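PDB 4ANO: ESSB from Geobacillus thermodenitrificans, which is an integral membrane component of the type VII secretion system, represented by its cytoplasmic part, whose sequence family is related to protein kinases. Local coordinates for residues L34-L45 with V128-D137; T9-M19 with F108-M116. All coordinates share one frame; numbering follows the deposited sequence.

Contact 1 (L34-L45 with V128-D137); sequences LKMQDPLELEVL and VGVKESLPPD
L34, L42 and L45 pack against V130 and L134 where the loop and 3-10 segment 39-45 between strands 25-30 and 53-58 meet strand 129-130 and its bulged turn, a mostly apolar contact with a polar margin. S133 and L134 form a classic beta bulge opposite V130, whose O accepts from both their N atoms. L134 CG, anti to the backbone N (chi1 -176°), sets one methyl, CD1, 3.9 Å from L34 CD2 and the other, CD2, 3.7 Å from L45 CD1. V130 CG2 packs on L45 CG (3.8 Å), and V44 meets V130 tip to tip. The E41 carboxylate is gripped from opposite faces: OE1 takes a bond from S133 OG at 2.6 Å, 36° out of the carboxylate plane, and another from Q37 N at 3.0 Å. K35 crosses D137 at about a right angle, its salt bridge NZ to OD1 (3.2 Å) coming from above the carboxylate plane. Water bridges K35 NZ and D137 OD1, and another joins K35 N to D137 OD2. Beneath the leucines lies the four-stranded sheet, L42 and L45 on I56 of strand 53-58 and L34 on V63 of strand 62-68; R105, before strand 106-107, donates to E41 O.

Contact 2 (T9-M19 with F108-M116); sequences TYLETQLDAVM and FIVCPENLM
I109 presses its CD1 into the flank of helix 10-15, and this end of the contact is closely packed, whereas T9 and E113 at the other end meet through a hydrogen bond and a bridging water. The extended run of I109, with CG1 anti to the backbone N (chi1 170°), carries CD1 out to Q14 CB at 3.6 Å and to Y10 CE2 at 4.0 Å, with L15 touching it more distantly. C111 follows: its CB touches Y10 CD2, and its SG lies at the edge of the Y10 ring, 5.4 Å from the centroid. L11 fills the space between I109, C111 and N114; it is modelled in two conformers, so the finer detail of its branches is doubtful. N114 braces its own segment, where 3-10 residues 112-114 turn the chain, ND2 donating to I109 O at 2.9 Å with that oxygen close to the amide plane, while its OD1 accepts from H127 N.

At the looser end T9, the N-cap of the helix, forms a capping box with E12, and its OG1 accepts from E12 N while donating to the syn lone pair of E113 OE1 at 2.8 Å. One water links T9 OG1 with E113 OE2; another takes the L11 N-H and donates to E113 OE1 at 2.6 Å. A Schellman motif with D16 as C-prime residue ends the helix. L15 rests on V27 and F29 of strand 25-30 and Y10 OH bonds to E147 of helix 141-155, so helix 10-15 lies between them; from segment 108-116, V110 N also bonds to E147.

The two contacts interleave along the chain: 9-19 precedes 34-45, and 108-116 precedes 128-137, so each joins an N-terminal segment to one more than 80 residues later. Their centres are 16 Å apart, and they touch chiefly through the two prolines after the bulge, with V128 also against F108, a residue modelled in two conformers. P135 CG packs on L15 O at 3.7 Å, and P136, which follows a cis peptide bond, places its CD 3.9 Å from I109 CG2. H127 ties them further, bonding through its NE2 to P135 O and through its backbone N to N114 OD1. A bound sodium ion lies about 14 Å from the D137 side chain of contact 1.

Contact 1 (L34-L45 with V128-D137)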
loop_
_atom_site.group_PDB
_atom_site.type_symbol
_atom_site.label_atom_id
_atom_site.label_comp_id
_atom_site.label_asym_id
_atom_site.label_seq_id
_atom_site.Cartn_x
_atom_site.Cartn_y
_atom_site.Cartn_z
ATOM N N LEU A 34 -10.118 7.373 19.215
ATOM C CA LEU A 34 -10.954 6.763 18.174
ATOM C C LEU A 34 -12.416 7.239 18.060
ATOM O O LEU A 34 -13.055 7.556 19.065
ATOM C CB LEU A 34 -10.907 5.232 18.323
ATOM C CG LEU A 34 -9.555 4.531 18.475
ATOM C CD1 LEU A 34 -9.598 3.024 18.762
ATOM C CD2 LEU A 34 -8.683 4.793 17.172
ATOM N N LYS A 35 -12.979 7.188 16.857
ATOM C CA LYS A 35 -14.408 7.418 16.603
ATOM C C LYS A 35 -15.235 6.163 16.917
ATOM O O LYS A 35 -16.467 6.245 16.932
ATOM C CB LYS A 35 -14.623 7.807 15.151
ATOM C CG LYS A 35 -13.948 9.048 14.782
ATOM C CD LYS A 35 -14.245 9.445 13.307
ATOM C CE LYS A 35 -13.756 10.876 13.015
ATOM N NZ LYS A 35 -13.325 10.951 11.595
HETATM N N MSE A 36 -14.524 5.050 17.148
HETATM C CA MSE A 36 -15.130 3.755 17.465
HETATM C C MSE A 36 -16.138 3.924 18.636
HETATM O O MSE A 36 -15.894 4.677 19.584
HETATM C CB MSE A 36 -14.066 2.732 17.905
HETATM C CG MSE A 36 -14.642 1.402 18.281
HETATM SE SE MSE A 36 -13.314 0.204 18.986
HETATM C CE MSE A 36 -13.137 0.931 20.774
ATOM N N GLN A 37 -17.282 3.305 18.495
ATOM C CA GLN A 37 -18.216 3.321 19.667
ATOM C C GLN A 37 -18.242 1.897 20.214
ATOM O O GLN A 37 -17.772 1.615 21.361
ATOM C CB GLN A 37 -19.562 3.890 19.191
ATOM C CG GLN A 37 -19.412 5.348 18.835
ATOM C CD GLN A 37 -20.708 6.057 18.454
ATOM O OE1 GLN A 37 -21.770 5.422 18.247
ATOM N NE2 GLN A 37 -20.641 7.331 18.412
ATOM N N ASP A 38 -18.839 1.000 19.486
ATOM C CA ASP A 38 -18.945 -0.330 19.976
ATOM C C ASP A 38 -17.726 -1.139 19.447
ATOM O O ASP A 38 -17.486 -1.162 18.219
ATOM C CB ASP A 38 -20.285 -0.881 19.514
ATOM C CG ASP A 38 -20.568 -2.223 20.066
ATOM O OD1 ASP A 38 -19.638 -2.958 20.434
ATOM O OD2 ASP A 38 -21.769 -2.552 20.216
ATOM N N PRO A 39 -16.905 -1.744 20.324
ATOM C CA PRO A 39 -15.791 -2.576 19.877
ATOM C C PRO A 39 -16.159 -3.619 18.782
ATOM O O PRO A 39 -15.324 -4.032 17.986
ATOM C CB PRO A 39 -15.358 -3.311 21.151
ATOM C CG PRO A 39 -15.770 -2.343 22.211
ATOM C CD PRO A 39 -17.080 -1.816 21.797
ATOM N N LEU A 40 -17.418 -4.090 18.801
ATOM C CA LEU A 40 -17.922 -4.972 17.752
ATOM C C LEU A 40 -17.737 -4.477 16.291
ATOM O O LEU A 40 -17.664 -5.282 15.363
ATOM C CB LEU A 40 -19.411 -5.222 18.031
ATOM C CG LEU A 40 -20.127 -6.162 17.062
ATOM C CD1 LEU A 40 -19.435 -7.551 16.997
ATOM C CD2 LEU A 40 -21.488 -6.452 17.741
ATOM N N GLU A 41 -17.655 -3.144 16.117
ATOM C CA GLU A 41 -17.353 -2.515 14.799
ATOM C C GLU A 41 -16.073 -3.018 14.201
ATOM O O GLU A 41 -15.947 -2.970 12.978
ATOM C CB GLU A 41 -17.215 -0.992 14.930
ATOM C CG GLU A 41 -18.492 -0.294 15.452
ATOM C CD GLU A 41 -18.293 1.087 16.086
ATOM O OE1 GLU A 41 -17.233 1.733 15.972
ATOM O OE2 GLU A 41 -19.265 1.535 16.731
ATOM N N LEU A 42 -15.126 -3.478 15.051
ATOM C CA LEU A 42 -13.794 -3.928 14.572
ATOM C C LEU A 42 -13.787 -5.386 14.104
ATOM O O LEU A 42 -12.796 -5.869 13.546
ATOM C CB LEU A 42 -12.703 -3.694 15.657
ATOM C CG LEU A 42 -12.557 -2.255 16.116
ATOM C CD1 LEU A 42 -11.210 -2.194 16.862
ATOM C CD2 LEU A 42 -12.555 -1.262 14.862
ATOM N N GLU A 43 -14.886 -6.092 14.317
ATOM C CA GLU A 43 -14.958 -7.532 13.958
ATOM C C GLU A 43 -14.740 -7.725 12.451
ATOM O O GLU A 43 -14.145 -8.770 12.049
ATOM C CB GLU A 43 -16.241 -8.209 14.552
ATOM C CG GLU A 43 -16.305 -9.806 14.349
ATOM C CD GLU A 43 -16.379 -10.249 12.916
ATOM O OE1 GLU A 43 -17.048 -9.541 12.131
ATOM O OE2 GLU A 43 -15.805 -11.339 12.554
ATOM N N VAL A 44 -15.101 -6.718 11.628
ATOM C CA VAL A 44 -14.902 -6.784 10.171
ATOM C C VAL A 44 -13.403 -7.014 9.822
ATOM O O VAL A 44 -13.098 -7.492 8.750
ATOM C CB VAL A 44 -15.472 -5.544 9.510
ATOM C CG1 VAL A 44 -14.642 -4.248 9.805
ATOM C CG2 VAL A 44 -15.688 -5.776 8.031
ATOM N N LEU A 45 -12.489 -6.716 10.761
ATOM C CA LEU A 45 -11.063 -6.795 10.461
ATOM C C LEU A 45 -10.667 -8.260 10.446
ATOM O O LEU A 45 -9.612 -8.565 9.863
ATOM C CB LEU A 45 -10.234 -6.050 11.518
ATOM C CG LEU A 45 -10.251 -4.473 11.394
ATOM C CD1 LEU A 45 -9.307 -3.853 12.529
ATOM C CD2 LEU A 45 -9.724 -4.098 10.009
ATOM N N VAL A 128 -5.664 -2.295 7.989
ATOM C CA VAL A 128 -6.802 -1.715 7.214
ATOM C C VAL A 128 -7.645 -0.946 8.207
ATOM O O VAL A 128 -7.721 -1.314 9.387
ATOM C CB VAL A 128 -7.596 -2.884 6.649
ATOM C CG1 VAL A 128 -8.769 -2.380 5.940
ATOM C CG2 VAL A 128 -6.717 -3.693 5.569
ATOM N N GLY A 129 -8.076 0.280 7.779
ATOM C CA GLY A 129 -9.025 1.097 8.614
ATOM C C GLY A 129 -10.480 0.647 8.492
ATOM O O GLY A 129 -10.872 -0.191 7.666
ATOM N N VAL A 130 -11.254 1.124 9.478
ATOM C CA VAL A 130 -12.681 0.891 9.518
ATOM C C VAL A 130 -13.409 2.166 9.580
ATOM O O VAL A 130 -13.171 3.026 10.429
ATOM C CB VAL A 130 -13.057 0.041 10.763
ATOM C CG1 VAL A 130 -14.565 -0.323 10.743
ATOM C CG2 VAL A 130 -12.192 -1.218 10.750
ATOM N N LYS A 131 -14.276 2.339 8.584
ATOM C CA LYS A 131 -15.048 3.605 8.545
ATOM C C LYS A 131 -15.734 3.975 9.843
ATOM O O LYS A 131 -16.443 3.152 10.444
ATOM C CB LYS A 131 -15.993 3.555 7.356
ATOM C CG LYS A 131 -16.605 4.988 6.960
ATOM C CD LYS A 131 -17.696 4.782 5.864
ATOM C CE LYS A 131 -18.721 5.939 5.757
ATOM N NZ LYS A 131 -18.261 7.253 6.304
ATOM N N GLU A 132 -15.491 5.228 10.275
ATOM C CA GLU A 132 -16.052 5.838 11.533
ATOM C C GLU A 132 -15.602 5.083 12.822
ATOM O O GLU A 132 -16.229 5.184 13.889
ATOM C CB GLU A 132 -17.581 5.837 11.455
ATOM C CG GLU A 132 -18.178 6.798 10.457
ATOM C CD GLU A 132 -19.646 6.995 10.643
ATOM O OE1 GLU A 132 -20.439 6.031 10.422
ATOM O OE2 GLU A 132 -20.004 8.154 10.990
ATOM N N SER A 133 -14.516 4.290 12.734
ATOM C CA SER A 133 -14.110 3.502 13.844
ATOM C C SER A 133 -12.585 3.519 14.109
ATOM O O SER A 133 -12.152 3.693 15.223
ATOM C CB SER A 133 -14.584 2.048 13.708
ATOM O OG SER A 133 -16.000 1.917 13.684
ATOM N N LEU A 134 -11.757 3.277 13.097
ATOM C CA LEU A 134 -10.344 3.019 13.324
ATOM C C LEU A 134 -9.607 3.591 12.129
ATOM O O LEU A 134 -9.897 3.281 11.022
ATOM C CB LEU A 134 -10.100 1.474 13.400
ATOM C CG LEU A 134 -8.660 1.112 13.726
ATOM C CD1 LEU A 134 -8.547 1.346 15.295
ATOM C CD2 LEU A 134 -8.395 -0.359 13.445
ATOM N N PRO A 135 -8.651 4.447 12.363
ATOM C CA PRO A 135 -7.993 5.102 11.199
ATOM C C PRO A 135 -7.299 4.070 10.277
ATOM O O PRO A 135 -6.716 3.119 10.744
ATOM C CB PRO A 135 -6.934 5.995 11.861
ATOM C CG PRO A 135 -7.423 6.197 13.286
ATOM C CD PRO A 135 -8.065 4.869 13.644
ATOM N N PRO A 136 -7.301 4.331 8.979
ATOM C CA PRO A 136 -7.972 5.508 8.346
ATOM C C PRO A 136 -9.480 5.281 8.409
ATOM O O PRO A 136 -10.001 4.228 7.982
ATOM C CB PRO A 136 -7.434 5.480 6.903
ATOM C CG PRO A 136 -7.149 4.005 6.687
ATOM C CD PRO A 136 -6.532 3.562 8.016
ATOM N N ASP A 137 -10.177 6.254 8.959
ATOM C CA ASP A 137 -11.612 6.037 9.298
ATOM C C ASP A 137 -12.620 6.844 8.452
ATOM O O ASP A 137 -13.805 6.858 8.749
ATOM C CB ASP A 137 -11.821 6.324 10.825
ATOM C CG ASP A 137 -11.533 7.780 11.220
ATOM O OD1 ASP A 137 -11.435 8.687 10.358
ATOM O OD2 ASP A 137 -11.328 8.057 12.421
HETATM O O HOH W 1 -10.983 6.794 14.655
HETATM O O HOH W 2 -10.700 11.110 10.788
HETATM O O HOH W 3 -15.309 9.106 10.004
#

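Contact 2 (T9-M19 with F108-M116)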
loop_
_atom_site.group_PDB
_atom_site.type_symbol
_atom_site.label_atom_id
_atom_site.label_comp_id
_atom_site.label_asym_id
_atom_site.label_seq_id
_atom_site.Cartn_x
_atom_site.Cartn_y
_atom_site.Cartn_z
ATOM N N THR A 9 6.900 6.575 11.316
ATOM C CA THR A 9 6.789 6.282 9.879
ATOM C C THR A 9 5.530 6.959 9.324
ATOM O O THR A 9 4.765 7.502 10.067
ATOM C CB THR A 9 6.726 4.786 9.621
ATOM O OG1 THR A 9 5.610 4.217 10.309
ATOM C CG2 THR A 9 8.035 4.104 10.080
ATOM N N TYR A 10 5.327 6.897 8.018
ATOM C CA TYR A 10 4.098 7.464 7.476
ATOM C C TYR A 10 2.847 6.762 8.113
ATOM O O TYR A 10 1.903 7.442 8.550
ATOM C CB TYR A 10 4.105 7.239 5.960
ATOM C CG TYR A 10 2.863 7.772 5.290
ATOM C CD1 TYR A 10 2.671 9.121 5.120
ATOM C CD2 TYR A 10 1.898 6.885 4.829
ATOM C CE1 TYR A 10 1.551 9.595 4.504
ATOM C CE2 TYR A 10 0.751 7.330 4.173
ATOM C CZ TYR A 10 0.584 8.686 4.004
ATOM O OH TYR A 10 -0.560 9.124 3.450
ATOM N N LEU A 11 2.831 5.437 8.119
ATOM C CA LEU A 11 1.739 4.687 8.755
ATOM C C LEU A 11 1.495 5.224 10.146
ATOM O O LEU A 11 0.376 5.643 10.509
ATOM C CB LEU A 11 2.136 3.225 8.880
ATOM C CG LEU A 11 1.786 2.293 7.735
ATOM C CD1 LEU A 11 2.243 0.884 8.066
ATOM C CD2 LEU A 11 0.282 2.317 7.351
ATOM N N GLU A 12 2.550 5.215 10.953
ATOM C CA GLU A 12 2.344 5.666 12.366
ATOM C C GLU A 12 1.712 7.022 12.503
ATOM O O GLU A 12 0.797 7.259 13.299
ATOM C CB GLU A 12 3.666 5.613 13.126
ATOM C CG GLU A 12 4.045 4.205 13.383
ATOM C CD GLU A 12 5.309 4.161 14.219
ATOM O OE1 GLU A 12 6.286 4.774 13.747
ATOM O OE2 GLU A 12 5.322 3.551 15.316
ATOM N N THR A 13 2.202 7.966 11.718
ATOM C CA THR A 13 1.701 9.307 11.700
ATOM C C THR A 13 0.242 9.399 11.221
ATOM O O THR A 13 -0.584 10.122 11.838
ATOM C CB THR A 13 2.655 10.193 10.825
ATOM O OG1 THR A 13 3.957 10.164 11.422
ATOM C CG2 THR A 13 2.185 11.626 10.821
ATOM N N GLN A 14 -0.088 8.711 10.112
ATOM C CA GLN A 14 -1.473 8.784 9.608
ATOM C C GLN A 14 -2.468 8.085 10.577
ATOM O O GLN A 14 -3.674 8.493 10.657
ATOM C CB GLN A 14 -1.647 8.041 8.287
ATOM C CG GLN A 14 -0.967 8.758 7.077
ATOM C CD GLN A 14 -1.505 10.131 6.866
ATOM O OE1 GLN A 14 -2.745 10.361 6.781
ATOM N NE2 GLN A 14 -0.617 11.122 6.946
ATOM N N LEU A 15 -2.011 7.043 11.246
ATOM C CA LEU A 15 -2.926 6.309 12.183
ATOM C C LEU A 15 -2.955 6.977 13.552
ATOM O O LEU A 15 -3.875 6.638 14.331
ATOM C CB LEU A 15 -2.414 4.863 12.333
ATOM C CG LEU A 15 -2.879 3.770 11.390
ATOM C CD1 LEU A 15 -3.164 4.145 10.044
ATOM C CD2 LEU A 15 -1.863 2.624 11.438
ATOM N N ASP A 16 -1.995 7.864 13.839
ATOM C CA ASP A 16 -1.654 8.301 15.209
ATOM C C ASP A 16 -1.507 7.075 16.122
ATOM O O ASP A 16 -2.168 6.966 17.164
ATOM C CB ASP A 16 -2.696 9.284 15.748
ATOM C CG ASP A 16 -2.162 10.022 17.025
ATOM O OD1 ASP A 16 -0.951 9.967 17.317
ATOM O OD2 ASP A 16 -2.961 10.610 17.742
ATOM N N ALA A 17 -0.710 6.092 15.693
ATOM C CA ALA A 17 -0.604 4.821 16.433
ATOM C C ALA A 17 0.843 4.453 16.490
ATOM O O ALA A 17 1.654 5.028 15.777
ATOM C CB ALA A 17 -1.403 3.646 15.759
ATOM N N VAL A 18 1.154 3.411 17.255
ATOM C CA VAL A 18 2.510 2.994 17.450
ATOM C C VAL A 18 2.647 1.570 16.883
ATOM O O VAL A 18 1.841 0.676 17.228
ATOM C CB VAL A 18 2.805 2.999 18.981
ATOM C CG1 VAL A 18 4.082 2.287 19.348
ATOM C CG2 VAL A 18 2.817 4.428 19.512
HETATM N N MSE A 19 3.607 1.388 15.971
HETATM C CA MSE A 19 4.097 0.048 15.618
HETATM C C MSE A 19 5.057 -0.365 16.727
HETATM O O MSE A 19 6.195 0.152 16.749
HETATM C CB MSE A 19 4.937 0.098 14.341
HETATM C CG MSE A 19 5.242 -1.259 13.633
HETATM SE SE MSE A 19 3.627 -2.016 12.809
HETATM C CE MSE A 19 3.277 -0.764 11.358
ATOM N N PHE A 108 -8.599 1.654 2.871
ATOM C CA PHE A 108 -7.199 1.242 2.649
ATOM C C PHE A 108 -6.189 2.386 2.710
ATOM O O PHE A 108 -6.503 3.512 2.270
ATOM C CB PHE A 108 -7.110 0.461 1.331
ATOM C CG PHE A 108 -7.889 -0.831 1.392
ATOM C CD1 PHE A 108 -7.311 -1.957 1.928
ATOM C CD2 PHE A 108 -9.244 -0.868 1.009
ATOM C CE1 PHE A 108 -8.042 -3.153 2.030
ATOM C CE2 PHE A 108 -10.006 -2.052 1.129
ATOM C CZ PHE A 108 -9.403 -3.188 1.628
ATOM N N ILE A 109 -5.074 2.137 3.404
ATOM C CA ILE A 109 -3.904 3.072 3.449
ATOM C C ILE A 109 -2.765 2.393 2.716
ATOM O O ILE A 109 -2.340 1.252 3.065
ATOM C CB ILE A 109 -3.518 3.556 4.879
ATOM C CG1 ILE A 109 -2.146 4.311 4.891
ATOM C CG2 ILE A 109 -3.446 2.361 5.956
ATOM C CD1 ILE A 109 -2.017 5.175 6.187
ATOM N N VAL A 110 -2.213 3.105 1.698
ATOM C CA VAL A 110 -1.256 2.478 0.800
ATOM C C VAL A 110 0.136 3.081 1.021
ATOM O O VAL A 110 0.391 4.291 0.861
ATOM C CB VAL A 110 -1.670 2.648 -0.679
ATOM C CG1 VAL A 110 -0.608 2.053 -1.595
ATOM C CG2 VAL A 110 -3.071 2.039 -0.896
ATOM N N CYS A 111 1.092 2.244 1.407
ATOM C CA CYS A 111 2.474 2.651 1.546
ATOM C C CYS A 111 3.309 1.365 1.612
ATOM O O CYS A 111 2.735 0.327 1.898
ATOM C CB CYS A 111 2.732 3.644 2.657
ATOM S SG CYS A 111 2.286 2.834 4.301
ATOM N N PRO A 112 4.620 1.436 1.368
ATOM C CA PRO A 112 5.432 0.213 1.289
ATOM C C PRO A 112 5.434 -0.562 2.605
ATOM O O PRO A 112 5.390 -1.806 2.533
ATOM C CB PRO A 112 6.859 0.762 0.938
ATOM C CG PRO A 112 6.492 1.928 0.021
ATOM C CD PRO A 112 5.291 2.588 0.723
ATOM N N GLU A 113 5.342 0.116 3.743
ATOM C CA GLU A 113 5.418 -0.565 5.066
ATOM C C GLU A 113 4.163 -1.409 5.258
ATOM O O GLU A 113 4.145 -2.352 6.098
ATOM C CB GLU A 113 5.460 0.451 6.212
ATOM C CG GLU A 113 5.891 -0.140 7.518
ATOM C CD GLU A 113 5.959 0.846 8.680
ATOM O OE1 GLU A 113 5.445 2.000 8.624
ATOM O OE2 GLU A 113 6.568 0.405 9.691
ATOM N N ASN A 114 3.098 -1.048 4.554
ATOM C CA ASN A 114 1.815 -1.710 4.761
ATOM C C ASN A 114 1.472 -2.786 3.760
ATOM O O ASN A 114 0.335 -3.246 3.710
ATOM C CB ASN A 114 0.708 -0.659 4.804
ATOM C CG ASN A 114 -0.497 -1.132 5.565
ATOM O OD1 ASN A 114 -0.402 -1.900 6.555
ATOM N ND2 ASN A 114 -1.673 -0.663 5.118
ATOM N N LEU A 115 2.445 -3.149 2.927
ATOM C CA LEU A 115 2.127 -4.108 1.890
ATOM C C LEU A 115 3.001 -5.358 1.929
ATOM O O LEU A 115 4.198 -5.251 2.098
ATOM C CB LEU A 115 2.364 -3.475 0.551
ATOM C CG LEU A 115 1.399 -2.397 0.063
ATOM C CD1 LEU A 115 1.946 -1.691 -1.185
ATOM C CD2 LEU A 115 0.006 -3.027 -0.252
HETATM N N MSE A 116 2.401 -6.520 1.694
HETATM C CA MSE A 116 3.201 -7.736 1.399
HETATM C C MSE A 116 2.621 -8.425 0.176
HETATM O O MSE A 116 1.510 -8.073 -0.265
HETATM C CB MSE A 116 3.260 -8.668 2.597
HETATM C CG MSE A 116 3.800 -8.023 3.854
HETATM SE SE MSE A 116 4.297 -9.428 5.098
HETATM C CE MSE A 116 5.706 -10.247 4.018
HETATM O O HOH W 4 6.510 1.751 11.954
HETATM O O HOH W 5 5.078 3.875 6.799
#